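Local coordinates for pngf-ii (Elizabethkingia meningoseptica, PDB 4R4X), which is a bacterial peptide:N-glycosidase that, like PNGase F, probably cleaves N-linked glycans from glycoproteins by hydrolysis, at residues A[51-54]-A[59-62]; A[24-29]-A[33-38]; A[77-82]-A[125-130]. All coordinates share one frame; numbering follows the deposited sequence.

Following the chain from the N terminus, interaction 2 comes first: strands 23-27 and 31-36 fold back on each other around a short turn. The chain then passes through helix 37-40 to strand 48-54, and interaction 1 closes the next hairpin with strand 59-65. Interaction 3 spans a longer gap, bringing helix 79-82 against the loop that follows strand 109-116. The three closures run in series, without nesting or crossing. Strands 31-36 and 48-54 lie side by side, so Asn51 O takes the backbone NH of Leu34 between interactions 1 and 2. Val60 packs on Ile127 and Leu80, joining interaction 1 to interaction 3, while Leu34 touches Ser126 between interactions 2 and 3.

Interaction 1 of 3, residues A[51-54]-A[59-62]; sequences NEIN and EVSQ. With ZN (zinc ion), chain B.
Glu52 and Ser61 form a hydrogen-bonded pair of the antiparallel beta hairpin of strands 48-54 and 59-65, within the N-terminal domain. Glu52 N donates a hydrogen bond to Ser61 O at 2.9 Å, and Ser61 N donates one back to Glu52 O at 2.8 Å. The hairpin carries two different faces. On one, Asn51, Ile53, Val60 and Gln62 stand together. Asn51 and Gln62 cross at about a right angle with their amide planes 43° apart, and Asn51 CB lies 3.4 Å from Gln62 OE1, while Gln62 NE2 turns to the carboxylate of Glu49. Asn51 also meets its diagonal neighbour at a slant: Val60 CG1, anti to the backbone N (chi1 -179°), comes within 4.1 Å of Asn51 CG. Ile53 is more loosely set against the same valine, its CG1 lying 4.3 Å from Val60 CG2.

The other face holds Glu52, Asn54, Glu59 and Ser61. Asn54 OD1 accepts the backbone NH of Lys56 in the turn, and Ser61 OG pairs with the hydroxyl of Ser75 on the next strand. Glu52 heads away from its partner strand, extended beyond CG, to reach a zinc ion that Asp159 also binds. Both carboxylate oxygens grip the metal, OE1 of Glu52 at 2.3 Å from the zinc ion and OE2 at 2.5 Å.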
ATOM      1  N   ASN A  51     -25.026 -17.507  -0.170  1.00 17.61           N
ATOM      2  CA  ASN A  51     -24.733 -18.906  -0.426  1.00 18.88           C
ATOM      3  C   ASN A  51     -25.984 -19.623  -0.988  1.00 18.11           C
ATOM      4  O   ASN A  51     -27.103 -19.307  -0.621  1.00 16.91           O
ATOM      5  CB  ASN A  51     -24.240 -19.503   0.891  1.00 21.65           C
ATOM      6  CG  ASN A  51     -23.882 -20.960   0.785  1.00 24.87           C
ATOM      7  OD1 ASN A  51     -22.720 -21.308   0.550  1.00 30.70           O
ATOM      8  ND2 ASN A  51     -24.860 -21.824   0.985  1.00 25.11           N
ATOM      9  N   GLU A  52     -25.798 -20.562  -1.908  1.00 19.51           N
ATOM     10  CA  GLU A  52     -26.897 -21.385  -2.397  1.00 19.33           C
ATOM     11  C   GLU A  52     -26.437 -22.819  -2.497  1.00 19.60           C
ATOM     12  O   GLU A  52     -25.311 -23.090  -2.919  1.00 19.26           O
ATOM     13  CB  GLU A  52     -27.396 -20.927  -3.762  1.00 22.32           C
ATOM     14  CG  GLU A  52     -28.025 -19.544  -3.759  1.00 26.98           C
ATOM     15  CD  GLU A  52     -28.832 -19.239  -5.015  1.00 30.87           C
ATOM     16  OE1 GLU A  52     -28.640 -19.924  -6.042  1.00 37.05           O
ATOM     17  OE2 GLU A  52     -29.669 -18.309  -4.981  1.00 35.57           O
ATOM     18  N   ILE A  53     -27.311 -23.734  -2.096  1.00 18.75           N
ATOM     19  CA  ILE A  53     -27.020 -25.151  -2.117  1.00 18.50           C
ATOM     20  C   ILE A  53     -28.014 -25.816  -3.030  1.00 19.32           C
ATOM     21  O   ILE A  53     -29.203 -25.606  -2.875  1.00 18.50           O
ATOM     22  CB  ILE A  53     -27.163 -25.777  -0.721  1.00 19.00           C
ATOM     23  CG1 ILE A  53     -26.170 -25.109   0.225  1.00 19.56           C
ATOM     24  CG2 ILE A  53     -26.963 -27.287  -0.807  1.00 20.41           C
ATOM     25  CD1 ILE A  53     -26.108 -25.690   1.619  1.00 20.33           C
ATOM     26  N   ASN A  54     -27.500 -26.612  -3.964  1.00 19.18           N
ATOM     27  CA  ASN A  54     -28.293 -27.442  -4.843  1.00 20.76           C
ATOM     28  C   ASN A  54     -28.470 -28.767  -4.129  1.00 20.48           C
ATOM     29  O   ASN A  54     -27.497 -29.468  -3.893  1.00 20.22           O
ATOM     30  CB  ASN A  54     -27.562 -27.637  -6.174  1.00 22.57           C
ATOM     31  CG  ASN A  54     -28.331 -28.530  -7.137  1.00 24.67           C
ATOM     32  OD1 ASN A  54     -29.186 -29.319  -6.727  1.00 25.32           O
ATOM     33  ND2 ASN A  54     -28.032 -28.404  -8.422  1.00 24.50           N
ATOM     34  N   GLU A  59     -24.042 -29.416  -4.423  1.00 23.46           N
ATOM     35  CA  GLU A  59     -23.145 -28.372  -4.887  1.00 24.73           C
ATOM     36  C   GLU A  59     -23.431 -27.101  -4.083  1.00 21.73           C
ATOM     37  O   GLU A  59     -24.535 -26.585  -4.130  1.00 20.21           O
ATOM     38  CB  GLU A  59     -23.305 -28.101  -6.382  1.00 28.02           C
ATOM     39  CG  GLU A  59     -22.297 -27.076  -6.894  1.00 33.50           C
ATOM     40  CD  GLU A  59     -22.004 -27.196  -8.385  1.00 38.72           C
ATOM     41  OE1 GLU A  59     -22.756 -27.893  -9.096  1.00 45.94           O
ATOM     42  OE2 GLU A  59     -21.010 -26.587  -8.850  1.00 45.19           O
ATOM     43  N   VAL A  60     -22.430 -26.647  -3.336  1.00 20.45           N
ATOM     44  CA  VAL A  60     -22.488 -25.412  -2.566  1.00 20.71           C
ATOM     45  C   VAL A  60     -21.866 -24.290  -3.415  1.00 20.89           C
ATOM     46  O   VAL A  60     -20.698 -24.382  -3.847  1.00 20.16           O
ATOM     47  CB  VAL A  60     -21.727 -25.563  -1.245  1.00 20.88           C
ATOM     48  CG1 VAL A  60     -21.791 -24.299  -0.397  1.00 21.53           C
ATOM     49  CG2 VAL A  60     -22.268 -26.756  -0.462  1.00 21.55           C
ATOM     50  N   SER A  61     -22.651 -23.247  -3.661  1.00 20.03           N
ATOM     51  CA  SER A  61     -22.183 -22.094  -4.435  1.00 20.50           C
ATOM     52  C   SER A  61     -22.148 -20.854  -3.556  1.00 19.22           C
ATOM     53  O   SER A  61     -23.109 -20.540  -2.860  1.00 18.24           O
ATOM     54  CB  SER A  61     -23.074 -21.855  -5.642  1.00 19.93           C
ATOM     55  OG  SER A  61     -22.930 -22.905  -6.587  1.00 21.18           O
ATOM     56  N   GLN A  62     -21.012 -20.178  -3.577  1.00 19.51           N
ATOM     57  CA  GLN A  62     -20.826 -18.953  -2.857  1.00 19.74           C
ATOM     58  C   GLN A  62     -20.725 -17.828  -3.881  1.00 17.92           C
ATOM     59  O   GLN A  62     -19.941 -17.917  -4.816  1.00 17.56           O
ATOM     60  CB  GLN A  62     -19.544 -19.040  -2.029  1.00 22.88           C
ATOM     61  CG  GLN A  62     -19.442 -17.977  -0.964  1.00 25.20           C
ATOM     62  CD  GLN A  62     -20.367 -18.201   0.219  1.00 28.08           C
ATOM     63  OE1 GLN A  62     -20.828 -19.314   0.491  1.00 29.73           O
ATOM     64  NE2 GLN A  62     -20.621 -17.134   0.951  1.00 29.66           N
TER
HETATM   65 ZN    ZN B1001     -30.695 -19.576  -6.898  0.50 23.52          ZN

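Interaction 2 of 3, residues A[24-29]-A[33-38]; sequences ISITNS and LLFNEK
Ile24 sits against Phe35 across a beta hairpin, strands 23-27 and 31-36, and the rotamer of Phe35 sets where its ring meets the first strand. Its CG lies between the backbone N and the carbonyl carbon (chi1 65°), which turns the ring back toward that strand. There the isoleucines meet it. Ile24 CG2 is 3.8 Å from Phe35 CE1, and Ile26 CD1 is 3.7 Å from Phe35 CZ; both side chains come to the ring at a slant. Both isoleucines put CG1 beside the backbone N and CG2 beside the carbonyl carbon, yet they touch the ring with different branches. Ile24 O lies at the ring edge, near its plane. Leu33, from the ring's own strand, lays CD2 over one ring face, 3.7 Å above the plane of the Phe35 ring and toward its rim, and Val50 of the neighbouring strand touches Phe35 as well.

Where strand 31-36 runs into helix 37-40, CD1 of Ile24 reaches CG of Glu37, the two chains crossing at about a right angle, with 3.7 Å between these carbons. Asn36 stands at the N-cap of helix 37-40, and its OD1 accepts the NH of Ile39. On the opposite face of the hairpin Leu34 CD1 bends in to 3.6 Å from Ile24 O.

Four backbone bonds join the strands, all nearly straight at the hydrogen. The one from Ile24 N to Phe35 O (2.9 Å) differs in that its donor stands 47° out of the carbonyl plane, just before the chain turns into the helix. The backbone bonds thus set the register, and the side chains of Ile24, Ile26, Leu33 and Phe35 add an apolar cluster on their face of the hairpin.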
ATOM      1  N   ILE A  24     -31.221 -14.875   7.161  1.00 16.83           N
ATOM      2  CA  ILE A  24     -32.406 -15.513   6.596  1.00 16.71           C
ATOM      3  C   ILE A  24     -32.006 -16.712   5.739  1.00 16.74           C
ATOM      4  O   ILE A  24     -31.119 -16.609   4.901  1.00 15.42           O
ATOM      5  CB  ILE A  24     -33.229 -14.527   5.734  1.00 18.33           C
ATOM      6  CG1 ILE A  24     -33.570 -13.267   6.544  1.00 19.22           C
ATOM      7  CG2 ILE A  24     -34.483 -15.214   5.178  1.00 18.79           C
ATOM      8  CD1 ILE A  24     -34.291 -12.173   5.768  1.00 20.72           C
ATOM      9  N   SER A  25     -32.695 -17.836   5.929  1.00 16.35           N
ATOM     10  CA  SER A  25     -32.546 -18.997   5.053  1.00 17.21           C
ATOM     11  C   SER A  25     -33.865 -19.175   4.331  1.00 17.32           C
ATOM     12  O   SER A  25     -34.936 -19.131   4.969  1.00 18.62           O
ATOM     13  CB  SER A  25     -32.197 -20.250   5.861  1.00 17.53           C
ATOM     14  OG  SER A  25     -32.176 -21.447   5.067  1.00 19.24           O
ATOM     15  N   ILE A  26     -33.804 -19.355   3.016  1.00 17.17           N
ATOM     16  CA  ILE A  26     -34.973 -19.721   2.235  1.00 17.80           C
ATOM     17  C   ILE A  26     -34.723 -21.069   1.602  1.00 17.83           C
ATOM     18  O   ILE A  26     -33.708 -21.266   0.920  1.00 17.94           O
ATOM     19  CB  ILE A  26     -35.295 -18.679   1.161  1.00 18.65           C
ATOM     20  CG1 ILE A  26     -35.561 -17.329   1.827  1.00 20.34           C
ATOM     21  CG2 ILE A  26     -36.501 -19.127   0.346  1.00 18.34           C
ATOM     22  CD1 ILE A  26     -35.736 -16.189   0.853  1.00 21.66           C
ATOM     23  N   THR A  27     -35.632 -22.014   1.819  1.00 17.67           N
ATOM     24  CA  THR A  27     -35.320 -23.380   1.469  1.00 17.21           C
ATOM     25  C   THR A  27     -36.525 -24.203   1.047  1.00 17.88           C
ATOM     26  O   THR A  27     -37.628 -23.998   1.549  1.00 18.22           O
ATOM     27  CB  THR A  27     -34.598 -24.052   2.659  1.00 17.34           C
ATOM     28  OG1 THR A  27     -34.055 -25.302   2.241  1.00 16.87           O
ATOM     29  CG2 THR A  27     -35.541 -24.268   3.838  1.00 18.30           C
ATOM     30  N   ASN A  28     -36.296 -25.100   0.099  1.00 17.85           N
ATOM     31  CA  ASN A  28     -37.238 -26.150  -0.255  1.00 19.00           C
ATOM     32  C   ASN A  28     -36.418 -27.402  -0.533  1.00 19.61           C
ATOM     33  O   ASN A  28     -35.190 -27.380  -0.387  1.00 20.07           O
ATOM     34  CB  ASN A  28     -38.143 -25.733  -1.442  1.00 19.40           C
ATOM     35  CG  ASN A  28     -37.362 -25.288  -2.680  1.00 19.65           C
ATOM     36  OD1 ASN A  28     -37.660 -24.276  -3.307  1.00 21.95           O
ATOM     37  ND2 ASN A  28     -36.384 -26.038  -3.031  1.00 19.30           N
ATOM     38  N   SER A  29     -37.057 -28.490  -0.953  1.00 20.61           N
ATOM     39  CA  SER A  29     -36.327 -29.748  -1.132  1.00 22.37           C
ATOM     40  C   SER A  29     -35.298 -29.738  -2.265  1.00 22.61           C
ATOM     41  O   SER A  29     -34.475 -30.639  -2.321  1.00 25.29           O
ATOM     42  CB  SER A  29     -37.294 -30.919  -1.309  1.00 22.41           C
ATOM     43  OG  SER A  29     -38.061 -30.758  -2.486  1.00 23.59           O
ATOM     44  N   LEU A  33     -31.186 -21.003  -0.119  1.00 18.17           N
ATOM     45  CA  LEU A  33     -30.521 -19.717  -0.257  1.00 18.96           C
ATOM     46  C   LEU A  33     -30.259 -19.176   1.143  1.00 18.33           C
ATOM     47  O   LEU A  33     -31.147 -19.211   1.984  1.00 18.62           O
ATOM     48  CB  LEU A  33     -31.407 -18.764  -1.063  1.00 19.85           C
ATOM     49  CG  LEU A  33     -30.967 -17.301  -1.040  1.00 21.69           C
ATOM     50  CD1 LEU A  33     -29.749 -17.182  -1.911  1.00 22.45           C
ATOM     51  CD2 LEU A  33     -32.087 -16.379  -1.513  1.00 22.42           C
ATOM     52  N   LEU A  34     -29.027 -18.737   1.402  1.00 17.49           N
ATOM     53  CA  LEU A  34     -28.668 -18.172   2.680  1.00 18.08           C
ATOM     54  C   LEU A  34     -28.161 -16.747   2.514  1.00 17.72           C
ATOM     55  O   LEU A  34     -27.181 -16.475   1.797  1.00 17.75           O
ATOM     56  CB  LEU A  34     -27.636 -19.056   3.393  1.00 18.45           C
ATOM     57  CG  LEU A  34     -27.013 -18.493   4.675  1.00 19.89           C
ATOM     58  CD1 LEU A  34     -28.053 -18.234   5.766  1.00 19.30           C
ATOM     59  CD2 LEU A  34     -25.924 -19.443   5.168  1.00 21.07           C
ATOM     60  N   PHE A  35     -28.860 -15.828   3.150  1.00 16.93           N
ATOM     61  CA  PHE A  35     -28.485 -14.440   3.087  1.00 16.79           C
ATOM     62  C   PHE A  35     -28.936 -13.720   4.360  1.00 17.54           C
ATOM     63  O   PHE A  35     -28.883 -14.305   5.470  1.00 16.69           O
ATOM     64  CB  PHE A  35     -28.913 -13.791   1.721  1.00 17.49           C
ATOM     65  CG  PHE A  35     -30.418 -13.694   1.449  1.00 17.42           C
ATOM     66  CD1 PHE A  35     -31.386 -14.268   2.258  1.00 18.27           C
ATOM     67  CD2 PHE A  35     -30.844 -13.037   0.295  1.00 18.31           C
ATOM     68  CE1 PHE A  35     -32.743 -14.155   1.935  1.00 17.95           C
ATOM     69  CE2 PHE A  35     -32.188 -12.928  -0.038  1.00 18.47           C
ATOM     70  CZ  PHE A  35     -33.150 -13.477   0.801  1.00 18.19           C
ATOM     71  N   ASN A  36     -29.322 -12.460   4.232  1.00 17.52           N
ATOM     72  CA  ASN A  36     -29.787 -11.696   5.362  1.00 18.25           C
ATOM     73  C   ASN A  36     -30.750 -10.580   4.934  1.00 18.91           C
ATOM     74  O   ASN A  36     -31.010 -10.396   3.747  1.00 18.75           O
ATOM     75  CB  ASN A  36     -28.605 -11.157   6.157  1.00 18.84           C
ATOM     76  CG  ASN A  36     -27.767 -10.158   5.379  1.00 21.15           C
ATOM     77  OD1 ASN A  36     -28.297  -9.253   4.710  1.00 20.07           O
ATOM     78  ND2 ASN A  36     -26.436 -10.295   5.490  1.00 21.30           N
ATOM     79  N   GLU A  37     -31.278  -9.865   5.918  1.00 21.84           N
ATOM     80  CA  GLU A  37     -32.281  -8.799   5.685  1.00 23.14           C
ATOM     81  C   GLU A  37     -31.806  -7.692   4.748  1.00 22.66           C
ATOM     82  O   GLU A  37     -32.490  -7.342   3.767  1.00 24.22           O
ATOM     83  CB  GLU A  37     -32.748  -8.199   7.030  1.00 25.26           C
ATOM     84  CG  GLU A  37     -33.987  -8.911   7.553  1.00 29.37           C
ATOM     85  CD  GLU A  37     -34.406  -8.505   8.961  1.00 31.54           C
ATOM     86  OE1 GLU A  37     -33.756  -7.617   9.568  1.00 34.26           O
ATOM     87  OE2 GLU A  37     -35.394  -9.104   9.445  1.00 32.32           O
ATOM     88  N   LYS A  38     -30.626  -7.160   5.030  1.00 23.29           N
ATOM     89  CA  LYS A  38     -30.097  -6.058   4.234  1.00 23.95           C
ATOM     90  C   LYS A  38     -29.860  -6.454   2.791  1.00 22.47           C
ATOM     91  O   LYS A  38     -30.116  -5.678   1.892  1.00 22.35           O
ATOM     92  CB  LYS A  38     -28.819  -5.517   4.838  1.00 26.17           C
ATOM     93  CG  LYS A  38     -29.038  -4.569   6.001  1.00 28.99           C
ATOM     94  CD  LYS A  38     -27.717  -4.338   6.722  1.00 32.05           C
ATOM     95  CE  LYS A  38     -27.590  -2.942   7.307  1.00 34.76           C
ATOM     96  NZ  LYS A  38     -26.178  -2.482   7.183  1.00 34.92           N
TER

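Interaction 3 of 3, residues A[77-82]-A[125-130]; sequences NTILAK and PSILGQ
Ile127 and Gln130 are the residues of 125-130 that meet the helical turn at 79-82, and they touch it through carbon alone. Pro125 leads into the loop with its ring on Val135 and Thr138 of strand 134-140. Ser126 follows, and its OG accepts a weak bond from Leu128 N. Then Ile127 turns its side chain toward the helical turn. Its CG1 is anti to the backbone N (chi1 -164°), which carries this branch to Ile79 CG2 at 4.0 Å, the two isoleucines crossing at about a right angle. One carbon further out, Ile127 CD1 lies 4.2 Å from Leu80 CD2. Val60 of strand 59-65 touches both Ile127 and Leu80, so the three apolar chains share one patch beside the hairpin of strands 48-54 and 59-65.

From Ile127 to Gln130 the loop makes a type II beta turn, with Leu128 and Gly129 at its corners. The positive phi of Gly129 (83°) suits glycine at the second corner. The closing bond from Gln130 N to Ile127 O is weak, but the side chain of Gln83, just past the helical turn, clasps the same bend: its NE2 gives to Ile127 O and its OE1 accepts Gly129 N.

Gln130 ends the segment. Its CB lies 3.9 Å from Leu80 CD2, whereas the rest of the chain bends at chi2 and leaves the leucine. NE2 of Gln130 binds Ser126 O at 2.8 Å, with that oxygen in the amide plane but NE2 itself 36° out of the carbonyl plane of Ser126, and OE1 of Gln130 accepts a hydrogen bond from NH2 of Arg55.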
ATOM      1  N   ASN A  77     -18.629 -29.253  -4.422  1.00 23.65           N
ATOM      2  CA  ASN A  77     -19.603 -30.277  -4.046  1.00 23.81           C
ATOM      3  C   ASN A  77     -19.096 -31.262  -2.985  1.00 24.05           C
ATOM      4  O   ASN A  77     -19.706 -32.310  -2.764  1.00 22.40           O
ATOM      5  CB  ASN A  77     -20.104 -31.002  -5.282  1.00 25.16           C
ATOM      6  CG  ASN A  77     -19.070 -31.933  -5.874  1.00 27.04           C
ATOM      7  OD1 ASN A  77     -17.907 -31.925  -5.484  1.00 27.20           O
ATOM      8  ND2 ASN A  77     -19.504 -32.756  -6.812  1.00 30.02           N
ATOM      9  N   THR A  78     -18.001 -30.909  -2.325  1.00 24.00           N
ATOM     10  CA  THR A  78     -17.424 -31.736  -1.272  1.00 27.10           C
ATOM     11  C   THR A  78     -17.558 -31.132   0.123  1.00 25.88           C
ATOM     12  O   THR A  78     -17.177 -31.775   1.105  1.00 25.19           O
ATOM     13  CB  THR A  78     -15.920 -31.993  -1.509  1.00 28.71           C
ATOM     14  OG1 THR A  78     -15.168 -30.782  -1.299  1.00 31.45           O
ATOM     15  CG2 THR A  78     -15.671 -32.521  -2.913  1.00 30.67           C
ATOM     16  N   ILE A  79     -18.079 -29.904   0.228  1.00 23.28           N
ATOM     17  CA  ILE A  79     -18.056 -29.196   1.514  1.00 23.35           C
ATOM     18  C   ILE A  79     -18.880 -29.899   2.611  1.00 22.10           C
ATOM     19  O   ILE A  79     -18.409 -30.100   3.732  1.00 22.51           O
ATOM     20  CB  ILE A  79     -18.560 -27.735   1.364  1.00 25.37           C
ATOM     21  CG1 ILE A  79     -17.575 -26.930   0.502  1.00 27.02           C
ATOM     22  CG2 ILE A  79     -18.733 -27.085   2.735  1.00 25.58           C
ATOM     23  CD1 ILE A  79     -17.867 -25.439   0.441  1.00 28.88           C
ATOM     24  N   LEU A  80     -20.118 -30.243   2.284  1.00 21.59           N
ATOM     25  CA  LEU A  80     -21.020 -30.855   3.268  1.00 22.47           C
ATOM     26  C   LEU A  80     -20.458 -32.195   3.748  1.00 23.28           C
ATOM     27  O   LEU A  80     -20.383 -32.435   4.942  1.00 22.17           O
ATOM     28  CB  LEU A  80     -22.427 -31.027   2.677  1.00 21.36           C
ATOM     29  CG  LEU A  80     -23.089 -29.696   2.308  1.00 21.72           C
ATOM     30  CD1 LEU A  80     -24.538 -29.898   1.911  1.00 21.93           C
ATOM     31  CD2 LEU A  80     -22.949 -28.709   3.451  1.00 21.79           C
ATOM     32  N   ALA A  81     -20.022 -33.031   2.805  1.00 24.09           N
ATOM     33  CA  ALA A  81     -19.480 -34.361   3.131  1.00 25.41           C
ATOM     34  C   ALA A  81     -18.316 -34.297   4.124  1.00 24.98           C
ATOM     35  O   ALA A  81     -18.178 -35.181   4.958  1.00 24.49           O
ATOM     36  CB  ALA A  81     -19.060 -35.091   1.850  1.00 26.88           C
ATOM     37  N   LYS A  82     -17.510 -33.232   4.070  1.00 24.96           N
ATOM     38  CA  LYS A  82     -16.365 -33.091   4.967  1.00 24.01           C
ATOM     39  C   LYS A  82     -16.685 -32.692   6.405  1.00 24.11           C
ATOM     40  O   LYS A  82     -15.826 -32.805   7.266  1.00 23.21           O
ATOM     41  CB  LYS A  82     -15.350 -32.104   4.392  1.00 25.69           C
ATOM     42  CG  LYS A  82     -14.639 -32.631   3.153  1.00 27.08           C
ATOM     43  CD  LYS A  82     -13.810 -31.541   2.490  1.00 27.69           C
ATOM     44  CE  LYS A  82     -13.144 -32.072   1.237  1.00 28.70           C
ATOM     45  NZ  LYS A  82     -12.513 -30.972   0.476  1.00 29.51           N
ATOM     46  N   PRO A 125     -28.422 -21.207   9.615  1.00 16.95           N
ATOM     47  CA  PRO A 125     -27.911 -19.824   9.619  1.00 17.02           C
ATOM     48  C   PRO A 125     -26.447 -19.710   9.205  1.00 17.79           C
ATOM     49  O   PRO A 125     -25.925 -18.587   9.089  1.00 18.92           O
ATOM     50  CB  PRO A 125     -28.100 -19.411  11.090  1.00 15.76           C
ATOM     51  CG  PRO A 125     -27.871 -20.691  11.830  1.00 16.04           C
ATOM     52  CD  PRO A 125     -28.509 -21.761  10.977  1.00 16.06           C
ATOM     53  N   SER A 126     -25.779 -20.850   9.003  1.00 18.62           N
ATOM     54  CA  SER A 126     -24.395 -20.883   8.518  1.00 18.19           C
ATOM     55  C   SER A 126     -24.208 -22.160   7.690  1.00 18.45           C
ATOM     56  O   SER A 126     -25.114 -22.967   7.577  1.00 19.07           O
ATOM     57  CB  SER A 126     -23.390 -20.848   9.686  1.00 18.40           C
ATOM     58  OG  SER A 126     -23.364 -22.091  10.368  1.00 20.25           O
ATOM     59  N   ILE A 127     -23.035 -22.359   7.126  1.00 18.69           N
ATOM     60  CA  ILE A 127     -22.779 -23.608   6.374  1.00 20.23           C
ATOM     61  C   ILE A 127     -22.803 -24.894   7.263  1.00 19.97           C
ATOM     62  O   ILE A 127     -23.060 -26.012   6.762  1.00 18.72           O
ATOM     63  CB  ILE A 127     -21.426 -23.503   5.651  1.00 21.67           C
ATOM     64  CG1 ILE A 127     -21.285 -24.587   4.563  1.00 22.28           C
ATOM     65  CG2 ILE A 127     -20.285 -23.556   6.662  1.00 21.95           C
ATOM     66  CD1 ILE A 127     -22.344 -24.564   3.485  1.00 22.93           C
ATOM     67  N   LEU A 128     -22.526 -24.744   8.564  1.00 20.36           N
ATOM     68  CA  LEU A 128     -22.395 -25.906   9.451  1.00 21.23           C
ATOM     69  C   LEU A 128     -23.714 -26.609   9.695  1.00 20.02           C
ATOM     70  O   LEU A 128     -24.709 -25.981  10.044  1.00 19.98           O
ATOM     71  CB  LEU A 128     -21.790 -25.519  10.791  1.00 23.40           C
ATOM     72  CG  LEU A 128     -20.365 -24.982  10.720  1.00 25.71           C
ATOM     73  CD1 LEU A 128     -19.896 -24.576  12.104  1.00 27.15           C
ATOM     74  CD2 LEU A 128     -19.424 -25.985  10.077  1.00 27.06           C
ATOM     75  N   GLY A 129     -23.722 -27.918   9.478  1.00 18.89           N
ATOM     76  CA  GLY A 129     -24.909 -28.741   9.710  1.00 18.10           C
ATOM     77  C   GLY A 129     -25.946 -28.800   8.609  1.00 18.90           C
ATOM     78  O   GLY A 129     -26.995 -29.430   8.799  1.00 19.75           O
ATOM     79  N   GLN A 130     -25.662 -28.165   7.463  1.00 18.08           N
ATOM     80  CA  GLN A 130     -26.623 -28.042   6.368  1.00 19.20           C
ATOM     81  C   GLN A 130     -27.026 -29.367   5.760  1.00 19.35           C
ATOM     82  O   GLN A 130     -28.035 -29.427   5.085  1.00 19.44           O
ATOM     83  CB  GLN A 130     -26.030 -27.226   5.223  1.00 20.15           C
ATOM     84  CG  GLN A 130     -25.878 -25.757   5.517  1.00 20.65           C
ATOM     85  CD  GLN A 130     -27.139 -24.972   5.292  1.00 21.13           C
ATOM     86  OE1 GLN A 130     -28.063 -25.399   4.580  1.00 22.10           O
ATOM     87  NE2 GLN A 130     -27.178 -23.791   5.876  1.00 22.75           N
TER